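Local coordinates for TRAP dicarboxylate ABC transporter, substrate-binding protein (Roseobacter denitrificans, PDB 4OVQ) that binds beta-D-glucuronate as a periplasmic solute-binding protein and probably delivers it to a TRAP transporter, at residues Q76-G80 with I236-I240; M42-A46 with L59-H63. All coordinates share one frame; numbering follows the deposited sequence.

Interaction 1: Q76-G80 with I236-I240; sequences QVRAG and ICINI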
loop_
_atom_site.group_PDB
_atom_site.type_symbol
_atom_site.label_atom_id
_atom_site.label_comp_id
_atom_site.label_asym_id
_atom_site.label_seq_id
_atom_site.Cartn_x
_atom_site.Cartn_y
_atom_site.Cartn_z
ATOM N N GLN A 76 3.072 12.540 11.144
ATOM C CA GLN A 76 4.347 12.831 11.815
ATOM C C GLN A 76 5.444 13.168 10.793
ATOM O O GLN A 76 6.245 14.065 11.013
ATOM C CB GLN A 76 4.794 11.667 12.707
ATOM C CG GLN A 76 3.913 11.390 13.894
ATOM C CD GLN A 76 4.382 10.161 14.678
ATOM O OE1 GLN A 76 5.549 10.052 15.047
ATOM N NE2 GLN A 76 3.473 9.231 14.904
ATOM N N VAL A 77 5.490 12.443 9.678
ATOM C CA VAL A 77 6.492 12.734 8.651
ATOM C C VAL A 77 6.215 14.109 8.037
ATOM O O VAL A 77 7.117 14.930 7.903
ATOM C CB VAL A 77 6.578 11.604 7.591
ATOM C CG1 VAL A 77 7.442 11.995 6.444
ATOM C CG2 VAL A 77 7.217 10.379 8.243
ATOM N N ARG A 78 4.963 14.387 7.737
ATOM C CA ARG A 78 4.618 15.673 7.121
ATOM C C ARG A 78 5.002 16.831 8.066
ATOM O O ARG A 78 5.554 17.850 7.643
ATOM C CB ARG A 78 3.125 15.708 6.834
ATOM C CG ARG A 78 2.726 16.889 6.012
ATOM C CD ARG A 78 1.251 16.879 5.678
ATOM N NE ARG A 78 0.946 17.973 4.755
ATOM C CZ ARG A 78 -0.127 18.755 4.813
ATOM N NH1 ARG A 78 -1.035 18.594 5.775
ATOM N NH2 ARG A 78 -0.283 19.721 3.908
ATOM N N ALA A 79 4.763 16.635 9.355
ATOM C CA ALA A 79 5.035 17.654 10.369
ATOM C C ALA A 79 6.507 17.756 10.778
ATOM O O ALA A 79 6.910 18.661 11.538
ATOM C CB ALA A 79 4.170 17.374 11.594
ATOM N N GLY A 80 7.327 16.820 10.318
ATOM C CA GLY A 80 8.724 16.799 10.684
ATOM C C GLY A 80 9.076 16.207 12.033
ATOM O O GLY A 80 10.221 16.304 12.470
ATOM N N ILE A 236 9.301 4.706 -0.101
ATOM C CA ILE A 236 10.144 5.242 0.935
ATOM C C ILE A 236 9.926 6.749 0.858
ATOM O O ILE A 236 10.175 7.322 -0.221
ATOM C CB ILE A 236 11.646 4.898 0.696
ATOM C CG1 ILE A 236 11.870 3.384 0.551
ATOM C CG2 ILE A 236 12.522 5.489 1.812
ATOM C CD1 ILE A 236 13.307 3.000 0.312
ATOM N N CYS A 237 9.479 7.367 1.967
ATOM C CA CYS A 237 8.940 8.754 2.116
ATOM C C CYS A 237 9.962 9.499 3.002
ATOM O O CYS A 237 10.458 8.929 3.976
ATOM C CB CYS A 237 7.476 8.823 2.808
ATOM S SG CYS A 237 6.663 10.318 2.594
ATOM N N ILE A 238 10.291 10.742 2.668
ATOM C CA ILE A 238 11.041 11.611 3.595
ATOM C C ILE A 238 10.323 12.955 3.713
ATOM O O ILE A 238 9.796 13.506 2.740
ATOM C CB ILE A 238 12.547 11.829 3.160
ATOM C CG1 ILE A 238 13.364 12.550 4.254
ATOM C CG2 ILE A 238 12.639 12.540 1.821
ATOM C CD1 ILE A 238 14.876 12.513 4.044
ATOM N N ASN A 239 10.364 13.505 4.926
ATOM C CA ASN A 239 9.928 14.864 5.164
ATOM C C ASN A 239 10.696 15.802 4.238
ATOM O O ASN A 239 11.929 15.759 4.197
ATOM C CB ASN A 239 10.188 15.199 6.620
ATOM C CG ASN A 239 9.978 16.635 6.909
ATOM O OD1 ASN A 239 10.921 17.442 6.838
ATOM N ND2 ASN A 239 8.731 16.992 7.181
ATOM N N ILE A 240 9.991 16.630 3.473
ATOM C CA ILE A 240 10.662 17.389 2.422
ATOM C C ILE A 240 11.638 18.452 2.965
ATOM O O ILE A 240 12.640 18.751 2.320
ATOM C CB ILE A 240 9.681 17.981 1.402
ATOM C CG1 ILE A 240 10.422 18.230 0.076
ATOM C CG2 ILE A 240 9.052 19.218 1.963
ATOM C CD1 ILE A 240 9.575 17.992 -1.139
#
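The carbonyl O of Val-77 is gripped by two N-H groups, one from each segment. ND2 of Asn-239 reaches it at 2.7 Å with an N-H...O angle of 156°, coming in nearly along the C=O axis. Val-77 O lies 15° out of the Asn-239 amide plane. The second donor is Gly-80 N, 3.1 Å from Val-77 O. This bond belongs to the Schellman motif that ends helix 70-79, in which Gly-80 takes a positive phi. The Asn-239 amide thus docks on the C-terminal turn of one helix while standing at the N-cap of another, helix 240-244. Its OD1 accepts from Thr-242 N, so both ends of the amide are used and its rotation is fixed. Without the amide, as with an alanine here, the first turn of helix 240-244 would probably lose its side-chain cap and Val-77 O one of its two donors. Beside this polar pair Val-77 packs on the strand. With CG1 anti to its backbone N (chi1 171°), Val-77 lays that methyl against the strand, 3.6 Å from Asn-239 N. The same CG1 is 4.3 Å from SG of Cys-237, a looser touch. Phe-87 of strand 84-88 packs on both Val-77 and Cys-237.

Interaction 2: M42-A46 with L59-H63; sequences MDKFA and LQMFH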
loop_
_atom_site.group_PDB
_atom_site.type_symbol
_atom_site.label_atom_id
_atom_site.label_comp_id
_atom_site.label_asym_id
_atom_site.label_seq_id
_atom_site.Cartn_x
_atom_site.Cartn_y
_atom_site.Cartn_z
HETATM N N MSE A 42 13.918 -1.796 4.432
HETATM C CA MSE A 42 14.151 -0.553 5.123
HETATM C C MSE A 42 15.418 -0.607 5.986
HETATM O O MSE A 42 16.092 0.403 6.145
HETATM C CB MSE A 42 12.892 -0.143 5.950
HETATM C CG MSE A 42 11.700 0.263 5.085
HETATM SE SE MSE A 42 12.055 1.873 4.033
HETATM C CE MSE A 42 11.845 3.149 5.505
ATOM N N ASP A 43 15.710 -1.772 6.554
ATOM C CA ASP A 43 16.993 -1.958 7.247
ATOM C C ASP A 43 18.119 -1.710 6.255
ATOM O O ASP A 43 19.112 -1.042 6.566
ATOM C CB ASP A 43 17.107 -3.359 7.892
ATOM C CG ASP A 43 16.308 -3.472 9.185
ATOM O OD1 ASP A 43 16.046 -2.409 9.783
ATOM O OD2 ASP A 43 15.947 -4.610 9.561
ATOM N N LYS A 44 17.944 -2.212 5.051
ATOM C CA LYS A 44 18.954 -2.012 4.017
ATOM C C LYS A 44 19.090 -0.540 3.614
ATOM O O LYS A 44 20.211 -0.037 3.381
ATOM C CB LYS A 44 18.664 -2.906 2.814
ATOM C CG LYS A 44 19.786 -2.872 1.741
ATOM C CD LYS A 44 21.171 -3.348 2.264
ATOM C CE LYS A 44 21.111 -4.741 2.878
ATOM N NZ LYS A 44 22.488 -5.342 3.140
ATOM N N PHE A 45 17.961 0.160 3.516
ATOM C CA PHE A 45 17.975 1.583 3.276
ATOM C C PHE A 45 18.769 2.289 4.364
ATOM O O PHE A 45 19.653 3.102 4.070
ATOM C CB PHE A 45 16.560 2.118 3.172
ATOM C CG PHE A 45 16.469 3.637 3.102
ATOM C CD1 PHE A 45 17.134 4.367 2.089
ATOM C CD2 PHE A 45 15.711 4.335 4.026
ATOM C CE1 PHE A 45 17.025 5.753 2.008
ATOM C CE2 PHE A 45 15.588 5.734 3.957
ATOM C CZ PHE A 45 16.238 6.453 2.944
ATOM N N ALA A 46 18.517 1.938 5.620
ATOM C CA ALA A 46 19.252 2.571 6.715
ATOM C C ALA A 46 20.752 2.251 6.615
ATOM O O ALA A 46 21.570 3.129 6.757
ATOM C CB ALA A 46 18.677 2.141 8.068
ATOM N N LEU A 59 19.909 6.261 10.324
ATOM C CA LEU A 59 18.476 6.045 10.438
ATOM C C LEU A 59 18.192 4.892 11.379
ATOM O O LEU A 59 18.694 3.788 11.179
ATOM C CB LEU A 59 17.886 5.739 9.068
ATOM C CG LEU A 59 16.416 5.327 8.969
ATOM C CD1 LEU A 59 15.485 6.420 9.481
ATOM C CD2 LEU A 59 16.132 5.074 7.484
ATOM N N GLN A 60 17.379 5.159 12.404
ATOM C CA GLN A 60 16.858 4.131 13.269
ATOM C C GLN A 60 15.403 3.783 12.895
ATOM O O GLN A 60 14.496 4.635 13.004
ATOM C CB GLN A 60 16.921 4.616 14.732
ATOM C CG GLN A 60 16.571 3.560 15.771
ATOM C CD GLN A 60 16.837 4.045 17.186
ATOM O OE1 GLN A 60 17.385 5.131 17.382
ATOM N NE2 GLN A 60 16.448 3.248 18.175
HETATM N N MSE A 61 15.195 2.541 12.470
HETATM C CA MSE A 61 13.856 2.049 12.165
HETATM C C MSE A 61 13.095 1.567 13.396
HETATM O O MSE A 61 13.659 0.925 14.279
HETATM C CB MSE A 61 13.919 0.900 11.169
HETATM C CG MSE A 61 14.455 1.281 9.772
HETATM SE SE MSE A 61 13.444 2.682 8.874
HETATM C CE MSE A 61 11.667 1.869 9.086
ATOM N N PHE A 62 11.810 1.903 13.417
ATOM C CA PHE A 62 10.852 1.306 14.318
ATOM C C PHE A 62 9.861 0.526 13.467
ATOM O O PHE A 62 8.942 1.125 12.849
ATOM C CB PHE A 62 10.168 2.414 15.126
ATOM C CG PHE A 62 11.121 3.186 15.993
ATOM C CD1 PHE A 62 11.948 4.145 15.447
ATOM C CD2 PHE A 62 11.211 2.937 17.353
ATOM C CE1 PHE A 62 12.843 4.849 16.220
ATOM C CE2 PHE A 62 12.102 3.637 18.134
ATOM C CZ PHE A 62 12.922 4.592 17.567
ATOM N N HIS A 63 10.080 -0.777 13.372
ATOM C CA HIS A 63 9.228 -1.690 12.640
ATOM C C HIS A 63 7.996 -2.070 13.476
ATOM O O HIS A 63 7.849 -1.638 14.614
ATOM C CB HIS A 63 10.005 -2.948 12.283
ATOM C CG HIS A 63 11.246 -2.675 11.483
ATOM N ND1 HIS A 63 11.226 -2.002 10.282
ATOM C CD2 HIS A 63 12.535 -3.015 11.698
ATOM C CE1 HIS A 63 12.455 -1.909 9.804
ATOM N NE2 HIS A 63 13.266 -2.534 10.639
#
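Phe-45 and Ala-46 close on Leu-59 at the tight end of this contact. CD2 of Leu-59 sits 3.6 Å from CD2 of Phe-45 and equally near CE2, approaching the ring obliquely. Leu-59 CG is anti to its backbone N, which carries the branch across to the ring. Ala-46 CB rests 3.8 Å from Leu-59 CB and 3.5 Å from Leu-59 O. The small side chain lets the backbones come close, with CA atoms of Ala-46 and Leu-59 5.2 Å apart. Next along the strand, two selenomethionines cross at about a right angle. CE of Met-42 meets SE of Met-61 at 3.8 Å, and both chains are bent to fold into the interface. Met-42 is buried and also packs on Ile-84 and Asn-86 of strand 84-88. The other end is polar and nearer solvent. There exposed Asp-43 accepts a hydrogen bond from His-63, OD1 to NE2 at 2.9 Å and 160° at the hydrogen. OD1 lies in the ring plane, but the donor stands 40° out of the carboxylate plane. Asn-30 bonds the other ring nitrogen, ND1, and so steadies the imidazole. The axes of helix 42-46 and strand 59-62 run nearly antiparallel, at 165°, as expected for the helix and second strand of a right-handed beta-alpha-beta crossover, here strand 25-29, helix 37-52 and strand 58-62.

Interactions 1 and 2 lie about 15 Å apart, centre to centre, and reach the same five-stranded mixed sheet. Interaction 2 comes first in the chain and closes before interaction 1 opens; helix 70-79 is the next element after strand 58-62. Strand 58-62 is an outermost strand, whereas 234-239 lies between 84-88 and 135-141. The two contacts meet at Ile-236: its CG2 is 3.7 Å from Phe-45 CE2, and its CG1 is 3.8 Å from Met-42 SE. Strand 234-239 lies between the two helices: Ile-236 faces helix 37-52, and Cys-237 and Asn-239, of the opposite parity, face helix 70-79. Glu-234 and Gln-70, on this strand and helix 70-79, bind the glucuronate.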